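Local atomic coordinates of pyocin sheath PA0622 (Pseudomonas aeruginosa, PDB entry 6PYT), a protein that probably forms the contractile sheath around the tube of an R-type pyocin, a phage-tail-like particle whose sheath shortens to drive the tube into a target bacterium. Residues B[311-322]-B[332-340]. Sequence-based numbering, arbitrary orientation.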
loop_
_atom_site.group_PDB
_atom_site.type_symbol
_atom_site.label_atom_id
_atom_site.label_comp_id
_atom_site.label_asym_id
_atom_site.label_seq_id
_atom_site.Cartn_x
_atom_site.Cartn_y
_atom_site.Cartn_z
ATOM N N VAL B 311 18.136 36.542 50.000
ATOM C CA VAL B 311 16.908 37.231 49.643
ATOM C C VAL B 311 16.560 37.002 48.174
ATOM O O VAL B 311 15.384 37.020 47.806
ATOM C CB VAL B 311 17.050 38.721 50.019
ATOM C CG1 VAL B 311 18.115 39.403 49.185
ATOM C CG2 VAL B 311 15.741 39.454 49.910
ATOM N N LYS B 312 17.550 36.718 47.326
ATOM C CA LYS B 312 17.258 36.420 45.930
ATOM C C LYS B 312 16.787 34.988 45.749
ATOM O O LYS B 312 15.913 34.724 44.920
ATOM C CB LYS B 312 18.483 36.673 45.056
ATOM C CG LYS B 312 18.873 38.120 44.936
ATOM C CD LYS B 312 17.777 38.896 44.244
ATOM C CE LYS B 312 17.655 38.489 42.791
ATOM N NZ LYS B 312 16.635 39.304 42.081
ATOM N N ASP B 313 17.350 34.049 46.507
ATOM C CA ASP B 313 16.942 32.659 46.382
ATOM C C ASP B 313 15.586 32.385 47.008
ATOM O O ASP B 313 15.004 31.332 46.733
ATOM C CB ASP B 313 17.993 31.737 46.995
ATOM N N VAL B 314 15.067 33.292 47.830
ATOM C CA VAL B 314 13.706 33.131 48.317
ATOM C C VAL B 314 12.703 33.654 47.296
ATOM O O VAL B 314 11.691 32.998 47.041
ATOM C CB VAL B 314 13.545 33.797 49.693
ATOM C CG1 VAL B 314 12.105 33.793 50.135
ATOM C CG2 VAL B 314 14.364 33.060 50.721
ATOM N N THR B 315 12.984 34.810 46.670
ATOM C CA THR B 315 12.076 35.377 45.668
ATOM C C THR B 315 11.895 34.442 44.484
ATOM O O THR B 315 10.766 34.153 44.079
ATOM C CB THR B 315 12.582 36.722 45.156
ATOM O OG1 THR B 315 13.889 36.560 44.604
ATOM C CG2 THR B 315 12.626 37.731 46.229
ATOM N N GLU B 316 12.995 33.921 43.945
ATOM C CA GLU B 316 12.890 32.970 42.851
ATOM C C GLU B 316 12.334 31.636 43.313
ATOM O O GLU B 316 11.812 30.881 42.491
ATOM C CB GLU B 316 14.247 32.773 42.189
ATOM N N GLY B 317 12.424 31.335 44.600
ATOM C CA GLY B 317 11.717 30.205 45.151
ATOM C C GLY B 317 10.258 30.528 45.372
ATOM O O GLY B 317 9.399 29.668 45.177
ATOM N N LEU B 318 9.961 31.756 45.800
ATOM C CA LEU B 318 8.568 32.153 45.966
ATOM C C LEU B 318 7.865 32.275 44.628
ATOM O O LEU B 318 6.704 31.888 44.511
ATOM C CB LEU B 318 8.458 33.469 46.726
ATOM C CG LEU B 318 8.709 33.479 48.221
ATOM C CD1 LEU B 318 8.724 34.897 48.724
ATOM C CD2 LEU B 318 7.622 32.707 48.862
ATOM N N ARG B 319 8.549 32.799 43.606
ATOM C CA ARG B 319 7.942 32.892 42.283
ATOM C C ARG B 319 7.731 31.522 41.657
ATOM O O ARG B 319 6.806 31.344 40.861
ATOM C CB ARG B 319 8.800 33.742 41.353
ATOM C CG ARG B 319 8.880 35.209 41.686
ATOM C CD ARG B 319 9.659 35.939 40.616
ATOM N NE ARG B 319 9.798 37.361 40.897
ATOM C CZ ARG B 319 10.891 37.922 41.394
ATOM N NH1 ARG B 319 11.958 37.186 41.632
ATOM N NH2 ARG B 319 10.927 39.222 41.623
ATOM N N ALA B 320 8.563 30.544 42.003
ATOM C CA ALA B 320 8.442 29.224 41.404
ATOM C C ALA B 320 7.293 28.433 42.007
ATOM O O ALA B 320 6.608 27.692 41.296
ATOM C CB ALA B 320 9.745 28.458 41.565
ATOM N N PHE B 321 7.066 28.567 43.308
ATOM C CA PHE B 321 5.918 27.952 43.957
ATOM C C PHE B 321 4.673 28.811 43.870
ATOM O O PHE B 321 3.712 28.560 44.598
ATOM C CB PHE B 321 6.237 27.630 45.417
ATOM C CG PHE B 321 7.167 26.467 45.579
ATOM C CD1 PHE B 321 6.683 25.168 45.524
ATOM C CD2 PHE B 321 8.528 26.664 45.758
ATOM C CE1 PHE B 321 7.538 24.083 45.659
ATOM C CE2 PHE B 321 9.391 25.587 45.893
ATOM C CZ PHE B 321 8.895 24.293 45.845
ATOM N N MET B 322 4.674 29.810 42.999
ATOM C CA MET B 322 3.533 30.662 42.742
ATOM C C MET B 322 3.117 30.627 41.285
ATOM O O MET B 322 1.962 30.929 40.981
ATOM C CB MET B 322 3.869 32.105 43.137
ATOM C CG MET B 322 2.746 33.034 43.410
ATOM S SD MET B 322 1.860 32.743 44.930
ATOM C CE MET B 322 0.398 33.676 44.540
ATOM N N ILE B 332 -4.330 34.479 39.349
ATOM C CA ILE B 332 -4.141 35.016 38.008
ATOM C C ILE B 332 -3.135 36.163 38.083
ATOM O O ILE B 332 -3.436 37.225 38.640
ATOM C CB ILE B 332 -5.470 35.455 37.368
ATOM C CG1 ILE B 332 -6.408 36.086 38.399
ATOM C CG2 ILE B 332 -6.134 34.313 36.628
ATOM C CD1 ILE B 332 -7.700 36.579 37.834
ATOM N N ASN B 333 -1.933 35.932 37.546
ATOM C CA ASN B 333 -0.855 36.921 37.402
ATOM C C ASN B 333 -0.438 37.518 38.750
ATOM O O ASN B 333 -0.649 38.684 39.035
ATOM C CB ASN B 333 -1.233 38.030 36.413
ATOM C CG ASN B 333 -1.424 37.512 35.005
ATOM O OD1 ASN B 333 -2.525 37.565 34.460
ATOM N ND2 ASN B 333 -0.353 37.005 34.407
ATOM N N PHE B 334 0.185 36.679 39.567
ATOM C CA PHE B 334 0.799 37.091 40.826
ATOM C C PHE B 334 1.890 38.151 40.688
ATOM O O PHE B 334 2.287 38.526 39.584
ATOM C CB PHE B 334 1.419 35.870 41.507
ATOM C CG PHE B 334 2.601 35.291 40.759
ATOM C CD1 PHE B 334 2.412 34.416 39.706
ATOM C CD2 PHE B 334 3.903 35.581 41.144
ATOM C CE1 PHE B 334 3.476 33.891 39.028
ATOM C CE2 PHE B 334 4.969 35.054 40.466
ATOM C CZ PHE B 334 4.756 34.204 39.414
ATOM N N GLU B 335 2.425 38.600 41.820
ATOM C CA GLU B 335 3.584 39.486 41.826
ATOM C C GLU B 335 4.350 39.274 43.121
ATOM O O GLU B 335 3.802 39.502 44.201
ATOM C CB GLU B 335 3.156 40.938 41.699
ATOM N N VAL B 336 5.599 38.828 43.022
ATOM C CA VAL B 336 6.435 38.558 44.186
ATOM C C VAL B 336 7.717 39.360 44.045
ATOM O O VAL B 336 8.372 39.298 43.000
ATOM C CB VAL B 336 6.766 37.060 44.330
ATOM C CG1 VAL B 336 7.609 36.830 45.551
ATOM C CG2 VAL B 336 5.512 36.218 44.378
ATOM N N TYR B 337 8.083 40.105 45.089
ATOM C CA TYR B 337 9.338 40.844 45.086
ATOM C C TYR B 337 9.755 41.146 46.516
ATOM O O TYR B 337 8.915 41.268 47.407
ATOM C CB TYR B 337 9.237 42.136 44.269
ATOM C CG TYR B 337 8.243 43.146 44.787
ATOM C CD1 TYR B 337 6.902 43.059 44.445
ATOM C CD2 TYR B 337 8.652 44.216 45.566
ATOM C CE1 TYR B 337 5.996 43.971 44.905
ATOM C CE2 TYR B 337 7.744 45.142 46.027
ATOM C CZ TYR B 337 6.419 45.011 45.692
ATOM O OH TYR B 337 5.502 45.925 46.140
ATOM N N ALA B 338 11.063 41.257 46.724
ATOM C CA ALA B 338 11.580 41.668 48.018
ATOM C C ALA B 338 11.270 43.134 48.259
ATOM O O ALA B 338 11.360 43.956 47.346
ATOM C CB ALA B 338 13.083 41.435 48.095
ATOM N N ASP B 339 10.900 43.452 49.486
ATOM C CA ASP B 339 10.478 44.797 49.848
ATOM C C ASP B 339 11.694 45.706 49.895
ATOM O O ASP B 339 12.533 45.541 50.786
ATOM C CB ASP B 339 9.780 44.773 51.198
ATOM N N PRO B 340 11.835 46.668 48.978
ATOM C CA PRO B 340 13.081 47.438 48.918
ATOM C C PRO B 340 13.219 48.467 50.019
ATOM O O PRO B 340 14.347 48.868 50.329
ATOM C CB PRO B 340 12.999 48.116 47.548
ATOM C CG PRO B 340 11.541 48.295 47.338
ATOM C CD PRO B 340 10.869 47.114 47.958
#
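V336 is the bump at the middle of the interface, pushed from strand 335-338 into the hollow between L318, R319 and M322 on helix 311-322. Its CG1 lies 3.7 Å from CB of L318, and the two side chains meet at about a right angle; branching at CB makes valine a compact, wide bump, with CG2 directed to M322. R319 closes one flank. Its CG rests 3.9 Å from CB of V336, and the chain then runs extended from CG to NE, sliding past the valine. Arginine suits the site because its methylenes pack on V336 and F334 while the guanidinium extends to the strand backbone, with NH2 2.9 Å from V336 O.

Two residues back, F334 supplies the flat bump, resting against both M322 and R319, whose side chain crosses it at about a right angle with CG 4.1 Å from CE2. M322 lays CG over one face of the ring, a CH-pi contact 3.9 Å from the centroid and shifted toward the rim; with CG anti to its backbone N (chi1 -159°) and the chain bent beyond it, the flexible methionine follows the ring and brings CE against CB of F334. At the other end A338, small enough for a shallow hollow, rests its CB against CG2 of V311 (3.8 Å) and, a little farther, CG2 of T315. With OG1 of T315 hydrogen-bonded to K312 O, CG2 is the atom facing A338.

The segments run nearly antiparallel, their axes 8.0 Å apart. The helix packs on a two-stranded antiparallel sheet: strand 355-358 pairs with 335-338 and touches V311 and T315 through W355, while helix 281-295 packs against L318 and M322.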